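Local coordinates for protein 6-phospho-beta-glucosidase BglT (PDB 1UP7) that hydrolyses cellobiose 6'-phosphate to glucose 6-phosphate and glucose, using one NAD+ and one manganese ion bound in each subunit, at residues V34-Y37 / K43-I46; D65-A70 / E123-T128; F275-T280 / P285-K290. All coordinates share one frame; numbering follows the deposited sequence.

The three contacts follow one another along the chain; contacts 1 and 2 touch the bound NAD, and contact 3 lies near it. Contacts 1 and 2 belong to the nucleotide-binding Rossmann part, with centres about 15 Å apart, and touch through side chains of strand 33-37. Contact 3 comes much later, at the end of helix 263-278 in the family 4 C-terminal region. Its centre is about 16 Å from that of contact 1, which it meets where I46 on helix 41-55 packs against F275, Y278 and R279. Contacts 2 and 3, about 29 Å apart between centres, do not touch. Contact 1, itself bordering the adenine, links the adenine side to the C-terminal part that completes the active site.

Contact 1: V34-Y37 / K43-I46; sequences VIFY and KQKI. With NAD (nicotinamide-adenine-dinucleotide), chain I.
The amide of Q44 approaches F36 and Y37 from the helix side, and its oxygen does most of the touching. That oxygen stands oblique to the phenyl ring of F36, and the ring of Y37 is also approached obliquely by the adenine of NAD, Y37 CE2 coming to 3.8 Å from C2A of the cofactor. Q44 OE1 lies 3.4 Å from CB of F36 and 3.3 Å from the carbonyl carbon C of Y37. It is a van der Waals fit, since the oxygens of Q44 and Y37 are both acceptors and the angle to the Y37 nitrogen is poor. Q44 gets this far because its chain is extended, CG anti to the backbone N (chi1 170°), carrying the amide straight from helix to strand. F36 gives up only its CB, for its CG lies anti to the carbonyl carbon (chi1 -66°) and the ring leads away toward V19, V7 and V61.

K43 serves the cofactor instead of the strand. Its bent chain brings NZ to 3.4 Å from the ribose hydroxyl O3B of NAD, a weak hydrogen bond, and the same amine makes a long, weak ion pair with E271. D38, directly after the strand, also hydrogen-bonds NAD, as the acidic residue ending the second strand of a Rossmann fold commonly does.

The contact joins strand 33-37 to helix 41-55 within the beta-alpha-beta unit completed by strand 60-63. The strand runs parallel between 4-8 and 60-63, helix 15-25 packs on V34 and F36, and Q44 also touches I63.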
loop_
_atom_site.group_PDB
_atom_site.type_symbol
_atom_site.label_atom_id
_atom_site.label_comp_id
_atom_site.label_asym_id
_atom_site.label_seq_id
_atom_site.Cartn_x
_atom_site.Cartn_y
_atom_site.Cartn_z
ATOM N N VAL A 34 -25.757 9.722 -34.788
ATOM C CA VAL A 34 -26.205 9.388 -33.451
ATOM C C VAL A 34 -27.365 8.406 -33.585
ATOM O O VAL A 34 -28.362 8.688 -34.251
ATOM C CB VAL A 34 -26.566 10.643 -32.632
ATOM C CG1 VAL A 34 -26.987 10.255 -31.236
ATOM C CG2 VAL A 34 -25.333 11.582 -32.572
ATOM N N ILE A 35 -27.190 7.230 -32.997
ATOM C CA ILE A 35 -28.225 6.210 -33.055
ATOM C C ILE A 35 -28.843 5.967 -31.676
ATOM O O ILE A 35 -28.134 5.872 -30.662
ATOM C CB ILE A 35 -27.685 4.928 -33.689
ATOM C CG1 ILE A 35 -28.828 3.934 -33.924
ATOM C CG2 ILE A 35 -26.641 4.317 -32.793
ATOM C CD1 ILE A 35 -28.525 2.911 -35.040
ATOM N N PHE A 36 -30.165 5.855 -31.668
ATOM C CA PHE A 36 -30.951 5.804 -30.449
ATOM C C PHE A 36 -31.599 4.443 -30.279
ATOM O O PHE A 36 -32.121 3.889 -31.244
ATOM C CB PHE A 36 -32.039 6.909 -30.461
ATOM C CG PHE A 36 -31.491 8.296 -30.427
ATOM C CD1 PHE A 36 -31.183 8.906 -29.203
ATOM C CD2 PHE A 36 -31.239 8.989 -31.606
ATOM C CE1 PHE A 36 -30.659 10.210 -29.148
ATOM C CE2 PHE A 36 -30.699 10.292 -31.580
ATOM C CZ PHE A 36 -30.422 10.914 -30.332
ATOM N N TYR A 37 -31.540 3.913 -29.056
ATOM C CA TYR A 37 -32.254 2.715 -28.688
ATOM C C TYR A 37 -33.017 2.972 -27.385
ATOM O O TYR A 37 -32.499 3.644 -26.478
ATOM C CB TYR A 37 -31.302 1.510 -28.529
ATOM C CG TYR A 37 -32.036 0.346 -27.920
ATOM C CD1 TYR A 37 -33.040 -0.298 -28.635
ATOM C CD2 TYR A 37 -31.816 -0.034 -26.601
ATOM C CE1 TYR A 37 -33.777 -1.328 -28.096
ATOM C CE2 TYR A 37 -32.551 -1.087 -26.031
ATOM C CZ TYR A 37 -33.533 -1.730 -26.799
ATOM O OH TYR A 37 -34.295 -2.760 -26.277
ATOM N N LYS A 43 -42.520 6.149 -27.149
ATOM C CA LYS A 43 -42.038 7.298 -26.403
ATOM C C LYS A 43 -40.783 7.870 -27.071
ATOM O O LYS A 43 -40.675 9.081 -27.258
ATOM C CB LYS A 43 -41.781 6.922 -24.958
ATOM C CG LYS A 43 -41.559 8.110 -24.031
ATOM C CD LYS A 43 -40.461 7.775 -23.049
ATOM C CE LYS A 43 -40.827 8.008 -21.592
ATOM N NZ LYS A 43 -39.540 8.392 -20.841
ATOM N N GLN A 44 -39.852 7.005 -27.450
ATOM C CA GLN A 44 -38.624 7.460 -28.065
ATOM C C GLN A 44 -38.866 8.185 -29.409
ATOM O O GLN A 44 -38.189 9.175 -29.726
ATOM C CB GLN A 44 -37.663 6.314 -28.229
ATOM C CG GLN A 44 -36.493 6.675 -29.063
ATOM C CD GLN A 44 -35.455 5.611 -29.065
ATOM O OE1 GLN A 44 -34.436 5.736 -28.393
ATOM N NE2 GLN A 44 -35.701 4.554 -29.802
ATOM N N LYS A 45 -39.844 7.706 -30.172
ATOM C CA LYS A 45 -40.121 8.245 -31.496
ATOM C C LYS A 45 -40.518 9.730 -31.438
ATOM O O LYS A 45 -40.085 10.527 -32.271
ATOM C CB LYS A 45 -41.202 7.416 -32.187
ATOM C CG LYS A 45 -41.859 8.064 -33.402
ATOM C CD LYS A 45 -41.003 7.861 -34.656
ATOM C CE LYS A 45 -41.799 8.226 -35.925
ATOM N NZ LYS A 45 -40.876 8.661 -37.023
ATOM N N ILE A 46 -41.334 10.097 -30.450
ATOM C CA ILE A 46 -41.698 11.499 -30.240
ATOM C C ILE A 46 -40.449 12.332 -29.948
ATOM O O ILE A 46 -40.247 13.377 -30.560
ATOM C CB ILE A 46 -42.744 11.668 -29.096
ATOM C CG1 ILE A 46 -44.135 11.211 -29.547
ATOM C CG2 ILE A 46 -42.807 13.120 -28.594
ATOM C CD1 ILE A 46 -44.932 10.547 -28.388
HETATM P PA NAD I . -36.394 8.023 -17.681
HETATM O O1A NAD I . -37.409 7.352 -16.845
HETATM O O2A NAD I . -36.939 9.057 -18.689
HETATM O O5B NAD I . -35.646 6.812 -18.455
HETATM C C5B NAD I . -34.956 7.070 -19.651
HETATM C C4B NAD I . -35.363 6.066 -20.721
HETATM O O4B NAD I . -34.817 4.781 -20.435
HETATM C C3B NAD I . -36.865 5.866 -20.884
HETATM O O3B NAD I . -37.220 6.282 -22.194
HETATM C C2B NAD I . -37.080 4.362 -20.703
HETATM O O2B NAD I . -38.033 3.842 -21.607
HETATM C C1B NAD I . -35.698 3.834 -21.047
HETATM N N9A NAD I . -35.389 2.506 -20.526
HETATM C C8A NAD I . -35.780 1.901 -19.347
HETATM N N7A NAD I . -35.189 0.687 -19.321
HETATM C C5A NAD I . -34.404 0.525 -20.402
HETATM C C6A NAD I . -33.604 -0.511 -20.867
HETATM N N6A NAD I . -33.469 -1.648 -20.193
HETATM N N1A NAD I . -32.931 -0.356 -22.074
HETATM C C2A NAD I . -33.070 0.807 -22.812
HETATM N N3A NAD I . -33.888 1.811 -22.355
HETATM C C4A NAD I . -34.537 1.665 -21.178
HETATM O O3 NAD I . -35.369 8.713 -16.650
HETATM P PN NAD I . -34.351 9.922 -16.906
HETATM O O1N NAD I . -34.794 10.955 -15.936
HETATM O O2N NAD I . -34.180 10.261 -18.302
HETATM O O5D NAD I . -32.930 9.331 -16.472
HETATM C C5D NAD I . -32.421 8.075 -16.881
HETATM C C4D NAD I . -31.285 7.687 -15.921
HETATM O O4D NAD I . -30.206 8.621 -15.934
HETATM C C3D NAD I . -31.753 7.630 -14.474
HETATM O O3D NAD I . -31.129 6.510 -13.922
HETATM C C2D NAD I . -31.227 8.915 -13.842
HETATM O O2D NAD I . -30.962 8.836 -12.451
HETATM C C1D NAD I . -30.008 9.256 -14.667
HETATM N N1N NAD I . -30.001 10.684 -14.995
HETATM C C2N NAD I . -29.866 10.973 -16.335
HETATM C C3N NAD I . -29.842 12.268 -16.789
HETATM C C7N NAD I . -29.712 12.510 -18.275
HETATM O O7N NAD I . -28.841 13.485 -18.817
HETATM N N7N NAD I . -30.450 11.752 -19.102
HETATM C C4N NAD I . -29.960 13.286 -15.840
HETATM C C5N NAD I . -30.091 13.012 -14.464
HETATM C C6N NAD I . -30.110 11.681 -14.048
#

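Contact 2: D65-A70 / E123-T128. With NAD (nicotinamide-adenine-dinucleotide), chain I.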
loop_
_atom_site.group_PDB
_atom_site.type_symbol
_atom_site.label_atom_id
_atom_site.label_comp_id
_atom_site.label_asym_id
_atom_site.label_seq_id
_atom_site.Cartn_x
_atom_site.Cartn_y
_atom_site.Cartn_z
ATOM N N ASP A 65 -33.813 -0.764 -33.568
ATOM C CA ASP A 65 -34.782 -1.610 -32.865
ATOM C C ASP A 65 -34.166 -2.442 -31.754
ATOM O O ASP A 65 -34.896 -2.945 -30.931
ATOM C CB ASP A 65 -35.521 -2.540 -33.847
ATOM C CG ASP A 65 -36.538 -1.810 -34.708
ATOM O OD1 ASP A 65 -37.081 -0.787 -34.242
ATOM O OD2 ASP A 65 -36.857 -2.207 -35.867
ATOM N N THR A 66 -32.842 -2.592 -31.748
ATOM C CA THR A 66 -32.161 -3.419 -30.761
ATOM C C THR A 66 -30.993 -2.664 -30.127
ATOM O O THR A 66 -30.461 -1.729 -30.710
ATOM C CB THR A 66 -31.653 -4.675 -31.445
ATOM O OG1 THR A 66 -30.757 -4.282 -32.499
ATOM C CG2 THR A 66 -32.830 -5.448 -32.139
ATOM N N PHE A 67 -30.589 -3.104 -28.941
ATOM C CA PHE A 67 -29.377 -2.619 -28.319
ATOM C C PHE A 67 -28.160 -2.912 -29.207
ATOM O O PHE A 67 -27.333 -2.027 -29.441
ATOM C CB PHE A 67 -29.218 -3.239 -26.919
ATOM C CG PHE A 67 -27.994 -2.773 -26.215
ATOM C CD1 PHE A 67 -26.784 -3.417 -26.420
ATOM C CD2 PHE A 67 -28.030 -1.659 -25.386
ATOM C CE1 PHE A 67 -25.628 -2.958 -25.796
ATOM C CE2 PHE A 67 -26.869 -1.220 -24.759
ATOM C CZ PHE A 67 -25.670 -1.881 -24.977
ATOM N N GLU A 68 -28.062 -4.155 -29.682
ATOM C CA GLU A 68 -26.898 -4.596 -30.448
ATOM C C GLU A 68 -26.712 -3.720 -31.696
ATOM O O GLU A 68 -25.617 -3.276 -32.008
ATOM C CB GLU A 68 -27.031 -6.076 -30.826
ATOM C CG GLU A 68 -25.764 -6.612 -31.494
ATOM C CD GLU A 68 -25.542 -8.124 -31.283
ATOM O OE1 GLU A 68 -25.909 -8.645 -30.175
ATOM O OE2 GLU A 68 -24.988 -8.778 -32.231
ATOM N N GLY A 69 -27.820 -3.463 -32.384
ATOM C CA GLY A 69 -27.832 -2.622 -33.568
ATOM C C GLY A 69 -27.387 -1.187 -33.297
ATOM O O GLY A 69 -26.842 -0.524 -34.175
ATOM N N ALA A 70 -27.606 -0.714 -32.074
ATOM C CA ALA A 70 -27.195 0.619 -31.717
ATOM C C ALA A 70 -25.682 0.708 -31.471
ATOM O O ALA A 70 -25.056 1.666 -31.934
ATOM C CB ALA A 70 -28.030 1.151 -30.527
ATOM N N GLU A 123 -24.903 -5.645 -16.991
ATOM C CA GLU A 123 -24.116 -6.834 -17.241
ATOM C C GLU A 123 -24.291 -7.280 -18.680
ATOM O O GLU A 123 -23.312 -7.524 -19.398
ATOM C CB GLU A 123 -24.521 -7.978 -16.295
ATOM C CG GLU A 123 -23.354 -8.453 -15.469
ATOM C CD GLU A 123 -23.691 -9.554 -14.499
ATOM O OE1 GLU A 123 -24.830 -9.571 -13.974
ATOM O OE2 GLU A 123 -22.782 -10.409 -14.277
ATOM N N GLU A 124 -25.547 -7.350 -19.106
ATOM C CA GLU A 124 -25.893 -7.771 -20.459
ATOM C C GLU A 124 -25.368 -6.770 -21.490
ATOM O O GLU A 124 -24.731 -7.160 -22.486
ATOM C CB GLU A 124 -27.424 -7.944 -20.567
ATOM C CG GLU A 124 -27.887 -8.863 -21.702
ATOM C CD GLU A 124 -29.306 -8.513 -22.202
ATOM O OE1 GLU A 124 -30.330 -9.058 -21.647
ATOM O OE2 GLU A 124 -29.407 -7.683 -23.149
ATOM N N TYR A 125 -25.602 -5.485 -21.227
ATOM C CA TYR A 125 -25.196 -4.419 -22.128
ATOM C C TYR A 125 -23.667 -4.300 -22.279
ATOM O O TYR A 125 -23.182 -4.201 -23.414
ATOM C CB TYR A 125 -25.843 -3.085 -21.692
ATOM C CG TYR A 125 -27.341 -2.933 -21.997
ATOM C CD1 TYR A 125 -28.043 -3.883 -22.786
ATOM C CD2 TYR A 125 -28.045 -1.819 -21.519
ATOM C CE1 TYR A 125 -29.403 -3.719 -23.097
ATOM C CE2 TYR A 125 -29.398 -1.629 -21.816
ATOM C CZ TYR A 125 -30.075 -2.589 -22.592
ATOM O OH TYR A 125 -31.401 -2.377 -22.857
ATOM N N VAL A 126 -22.915 -4.332 -21.171
ATOM C CA VAL A 126 -21.458 -4.252 -21.227
ATOM C C VAL A 126 -20.919 -5.486 -21.962
ATOM O O VAL A 126 -19.996 -5.383 -22.772
ATOM C CB VAL A 126 -20.836 -4.131 -19.804
ATOM C CG1 VAL A 126 -19.345 -4.470 -19.829
ATOM C CG2 VAL A 126 -21.152 -2.725 -19.185
ATOM N N ASP A 127 -21.515 -6.648 -21.714
ATOM C CA ASP A 127 -21.071 -7.851 -22.419
ATOM C C ASP A 127 -21.234 -7.727 -23.942
ATOM O O ASP A 127 -20.331 -8.078 -24.702
ATOM C CB ASP A 127 -21.720 -9.135 -21.888
ATOM C CG ASP A 127 -21.020 -10.382 -22.407
ATOM O OD1 ASP A 127 -19.857 -10.634 -22.007
ATOM O OD2 ASP A 127 -21.536 -11.157 -23.247
ATOM N N THR A 128 -22.361 -7.190 -24.384
ATOM C CA THR A 128 -22.579 -6.978 -25.809
ATOM C C THR A 128 -21.599 -5.947 -26.398
ATOM O O THR A 128 -21.066 -6.156 -27.502
ATOM C CB THR A 128 -24.053 -6.543 -26.088
ATOM O OG1 THR A 128 -24.930 -7.571 -25.655
ATOM C CG2 THR A 128 -24.353 -6.476 -27.578
HETATM P PA NAD I . -36.394 8.023 -17.681
HETATM O O1A NAD I . -37.409 7.352 -16.845
HETATM O O2A NAD I . -36.939 9.057 -18.689
HETATM O O5B NAD I . -35.646 6.812 -18.455
HETATM C C5B NAD I . -34.956 7.070 -19.651
HETATM C C4B NAD I . -35.363 6.066 -20.721
HETATM O O4B NAD I . -34.817 4.781 -20.435
HETATM C C3B NAD I . -36.865 5.866 -20.884
HETATM O O3B NAD I . -37.220 6.282 -22.194
HETATM C C2B NAD I . -37.080 4.362 -20.703
HETATM O O2B NAD I . -38.033 3.842 -21.607
HETATM C C1B NAD I . -35.698 3.834 -21.047
HETATM N N9A NAD I . -35.389 2.506 -20.526
HETATM C C8A NAD I . -35.780 1.901 -19.347
HETATM N N7A NAD I . -35.189 0.687 -19.321
HETATM C C5A NAD I . -34.404 0.525 -20.402
HETATM C C6A NAD I . -33.604 -0.511 -20.867
HETATM N N6A NAD I . -33.469 -1.648 -20.193
HETATM N N1A NAD I . -32.931 -0.356 -22.074
HETATM C C2A NAD I . -33.070 0.807 -22.812
HETATM N N3A NAD I . -33.888 1.811 -22.355
HETATM C C4A NAD I . -34.537 1.665 -21.178
HETATM O O3 NAD I . -35.369 8.713 -16.650
HETATM P PN NAD I . -34.351 9.922 -16.906
HETATM O O1N NAD I . -34.794 10.955 -15.936
HETATM O O2N NAD I . -34.180 10.261 -18.302
HETATM O O5D NAD I . -32.930 9.331 -16.472
HETATM C C5D NAD I . -32.421 8.075 -16.881
HETATM C C4D NAD I . -31.285 7.687 -15.921
HETATM O O4D NAD I . -30.206 8.621 -15.934
HETATM C C3D NAD I . -31.753 7.630 -14.474
HETATM O O3D NAD I . -31.129 6.510 -13.922
HETATM C C2D NAD I . -31.227 8.915 -13.842
HETATM O O2D NAD I . -30.962 8.836 -12.451
HETATM C C1D NAD I . -30.008 9.256 -14.667
HETATM N N1N NAD I . -30.001 10.684 -14.995
HETATM C C2N NAD I . -29.866 10.973 -16.335
HETATM C C3N NAD I . -29.842 12.268 -16.789
HETATM C C7N NAD I . -29.712 12.510 -18.275
HETATM O O7N NAD I . -28.841 13.485 -18.817
HETATM N N7N NAD I . -30.450 11.752 -19.102
HETATM C C4N NAD I . -29.960 13.286 -15.840
HETATM C C5N NAD I . -30.091 13.012 -14.464
HETATM C C6N NAD I . -30.110 11.681 -14.048
#
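F67 and Y125 lie almost parallel, and their offset stack is the tight part of this contact. The ring centroids are 3.8 Å apart with the planes at 7°, and the closest atoms, F67 CE2 and Y125 CG, approach to 3.3 Å. Each ring puts one face to the other: CD1 of Y125 sits over the middle of the phenyl ring, and CD2 of F67 over the middle of the phenol. F67 reaches across because its CG is anti to the backbone N (chi1 -179°), which lays the ring against one face of Y125. F81 adds an edge-to-face contact to the same tyrosine.

The stack probably helps to fix the plane in which the phenol points at the cofactor. Y125 OH donates a hydrogen bond of 2.7 Å to N1A of the NAD adenine, which lies at the tyrosine's edge, in the plane of its ring. This is the adenine end of a Rossmann fold: helix 67-71 follows strand 60-63 on the way to strand 76-79, whereas helix 109-131 leads into strand 136-139, so the pair brings together two connections of the one parallel sheet. Y37 of strand 33-37 and I8 of strand 4-8 touch both side chains.

Packing is looser at T128, whose CB stays 3.9 Å from F67 CE1. Farther out, the exposed E68 crosses T128 at about a right angle and comes nearest with OE1, 3.7 Å from the methyl CG2 of T128. At the exposed start of helix 67-71, T66 acts as N-cap, its OG1 accepting from G69 N at 3.1 Å.

Contact 3: F275-T280 / P285-K290; sequences FEKYRT and PEELTK
One salt bridge ties K277 to E287 across the contact, NZ donating to OE1 at 3.0 Å. The amine meets that oxygen on its anti side, 23° out of the carboxylate plane. E287 reaches it with an extended chain, CG anti to the backbone N (chi1 166°). Its other oxygen, OE2, lies close to the carboxylate of E273, a pairing of like charges that would probably be unfavourable and that K277 may ease. With an alanine here, the K277 amine would probably lose its acidic mate and be freer to swing into solvent.

The van der Waals contacts gather round Y278. P285 CD makes an apolar contact at the edge of its ring, in plane, 3.6 Å from CE1, and L288 CD2 lies beside the hydroxyl oxygen OH at 3.5 Å. That hydroxyl is hydrogen-bonded to the carbonyl of S13.

Within the segments, R279 grips E276 side-on, NE and NH2 both binding OE2, while T289 OG1 donates to E286 O at 2.6 Å.

The chain leaves helix 263-278, doubles back and makes a 3-10 turn over 286-288. Y278 packs on F50 of the Rossmann part, and K290 O bonds the substrate-binding R263 just before R291 and G292 of the glucose-6-phosphate pocket.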
loop_
_atom_site.group_PDB
_atom_site.type_symbol
_atom_site.label_atom_id
_atom_site.label_comp_id
_atom_site.label_asym_id
_atom_site.label_seq_id
_atom_site.Cartn_x
_atom_site.Cartn_y
_atom_site.Cartn_z
ATOM N N PHE A 275 -43.343 15.702 -22.704
ATOM C CA PHE A 275 -43.627 14.886 -23.881
ATOM C C PHE A 275 -44.697 15.440 -24.792
ATOM O O PHE A 275 -44.570 15.381 -26.019
ATOM C CB PHE A 275 -43.803 13.410 -23.542
ATOM C CG PHE A 275 -42.489 12.754 -23.200
ATOM C CD1 PHE A 275 -41.664 12.250 -24.199
ATOM C CD2 PHE A 275 -42.033 12.723 -21.883
ATOM C CE1 PHE A 275 -40.427 11.678 -23.861
ATOM C CE2 PHE A 275 -40.821 12.162 -21.559
ATOM C CZ PHE A 275 -40.011 11.645 -22.543
ATOM N N GLU A 276 -45.724 16.024 -24.195
ATOM C CA GLU A 276 -46.738 16.742 -24.963
ATOM C C GLU A 276 -46.164 17.937 -25.733
ATOM O O GLU A 276 -46.524 18.169 -26.889
ATOM C CB GLU A 276 -47.899 17.191 -24.069
ATOM C CG GLU A 276 -48.989 16.135 -23.915
ATOM C CD GLU A 276 -49.273 15.393 -25.226
ATOM O OE1 GLU A 276 -49.893 16.011 -26.148
ATOM O OE2 GLU A 276 -48.843 14.207 -25.338
ATOM N N LYS A 277 -45.277 18.689 -25.086
ATOM C CA LYS A 277 -44.599 19.805 -25.736
ATOM C C LYS A 277 -43.655 19.327 -26.846
ATOM O O LYS A 277 -43.555 19.973 -27.877
ATOM C CB LYS A 277 -43.819 20.636 -24.720
ATOM C CG LYS A 277 -44.598 21.802 -24.159
ATOM C CD LYS A 277 -44.215 22.075 -22.707
ATOM C CE LYS A 277 -44.962 23.307 -22.137
ATOM N NZ LYS A 277 -44.359 23.678 -20.822
ATOM N N TYR A 278 -42.961 18.203 -26.641
ATOM C CA TYR A 278 -42.018 17.722 -27.659
ATOM C C TYR A 278 -42.691 17.357 -29.002
ATOM O O TYR A 278 -42.024 17.303 -30.027
ATOM C CB TYR A 278 -41.174 16.548 -27.163
ATOM C CG TYR A 278 -40.158 16.841 -26.080
ATOM C CD1 TYR A 278 -39.774 18.138 -25.760
ATOM C CD2 TYR A 278 -39.612 15.800 -25.354
ATOM C CE1 TYR A 278 -38.847 18.374 -24.744
ATOM C CE2 TYR A 278 -38.717 16.019 -24.352
ATOM C CZ TYR A 278 -38.320 17.303 -24.045
ATOM O OH TYR A 278 -37.386 17.485 -23.031
ATOM N N ARG A 279 -44.004 17.125 -28.989
ATOM C CA ARG A 279 -44.778 16.839 -30.200
ATOM C C ARG A 279 -44.627 17.934 -31.258
ATOM O O ARG A 279 -44.481 17.629 -32.455
ATOM C CB ARG A 279 -46.276 16.677 -29.872
ATOM C CG ARG A 279 -46.654 15.348 -29.171
ATOM C CD ARG A 279 -48.135 14.941 -29.319
ATOM N NE ARG A 279 -48.542 14.008 -28.260
ATOM C CZ ARG A 279 -48.503 12.663 -28.339
ATOM N NH1 ARG A 279 -48.081 12.045 -29.443
ATOM N NH2 ARG A 279 -48.894 11.930 -27.295
ATOM N N THR A 280 -44.691 19.205 -30.820
ATOM C CA THR A 280 -44.608 20.364 -31.728
ATOM C C THR A 280 -43.415 21.299 -31.516
ATOM O O THR A 280 -43.179 22.163 -32.340
ATOM C CB THR A 280 -45.885 21.249 -31.680
ATOM O OG1 THR A 280 -46.122 21.681 -30.331
ATOM C CG2 THR A 280 -47.138 20.467 -32.065
ATOM N N PRO A 285 -37.867 23.397 -24.587
ATOM C CA PRO A 285 -38.744 24.166 -23.696
ATOM C C PRO A 285 -38.035 24.468 -22.371
ATOM O O PRO A 285 -37.245 23.644 -21.859
ATOM C CB PRO A 285 -39.922 23.213 -23.435
ATOM C CG PRO A 285 -39.706 22.007 -24.326
ATOM C CD PRO A 285 -38.255 21.973 -24.654
ATOM N N GLU A 286 -38.338 25.632 -21.798
ATOM C CA GLU A 286 -37.728 26.031 -20.520
ATOM C C GLU A 286 -38.073 25.043 -19.396
ATOM O O GLU A 286 -37.274 24.863 -18.477
ATOM C CB GLU A 286 -38.108 27.483 -20.148
ATOM C CG GLU A 286 -37.255 28.078 -19.014
ATOM N N GLU A 287 -39.243 24.398 -19.493
ATOM C CA GLU A 287 -39.704 23.432 -18.489
ATOM C C GLU A 287 -38.770 22.247 -18.264
ATOM O O GLU A 287 -38.898 21.552 -17.249
ATOM C CB GLU A 287 -41.110 22.902 -18.790
ATOM C CG GLU A 287 -41.452 21.656 -17.961
ATOM C CD GLU A 287 -42.937 21.355 -17.830
ATOM O OE1 GLU A 287 -43.794 22.110 -18.358
ATOM O OE2 GLU A 287 -43.246 20.332 -17.172
ATOM N N LEU A 288 -37.833 22.003 -19.178
ATOM C CA LEU A 288 -36.819 20.977 -18.923
ATOM C C LEU A 288 -35.844 21.357 -17.787
ATOM O O LEU A 288 -35.091 20.506 -17.303
ATOM C CB LEU A 288 -36.085 20.567 -20.213
ATOM C CG LEU A 288 -35.074 19.414 -20.186
ATOM C CD1 LEU A 288 -35.671 18.198 -19.530
ATOM C CD2 LEU A 288 -34.644 19.064 -21.591
ATOM N N THR A 289 -35.871 22.604 -17.315
ATOM C CA THR A 289 -35.042 22.965 -16.136
ATOM C C THR A 289 -35.662 22.507 -14.803
ATOM O O THR A 289 -34.938 22.292 -13.814
ATOM C CB THR A 289 -34.734 24.457 -16.083
ATOM O OG1 THR A 289 -35.949 25.195 -16.264
ATOM C CG2 THR A 289 -33.852 24.858 -17.277
ATOM N N LYS A 290 -36.996 22.344 -14.791
ATOM C CA LYS A 290 -37.719 21.695 -13.677
ATOM C C LYS A 290 -37.132 20.336 -13.284
ATOM O O LYS A 290 -37.389 19.829 -12.184
ATOM C CB LYS A 290 -39.178 21.486 -14.053
ATOM C CG LYS A 290 -40.018 22.741 -13.954
ATOM C CD LYS A 290 -41.520 22.416 -13.927
ATOM C CE LYS A 290 -42.030 22.084 -12.505
ATOM N NZ LYS A 290 -43.533 22.286 -12.428
#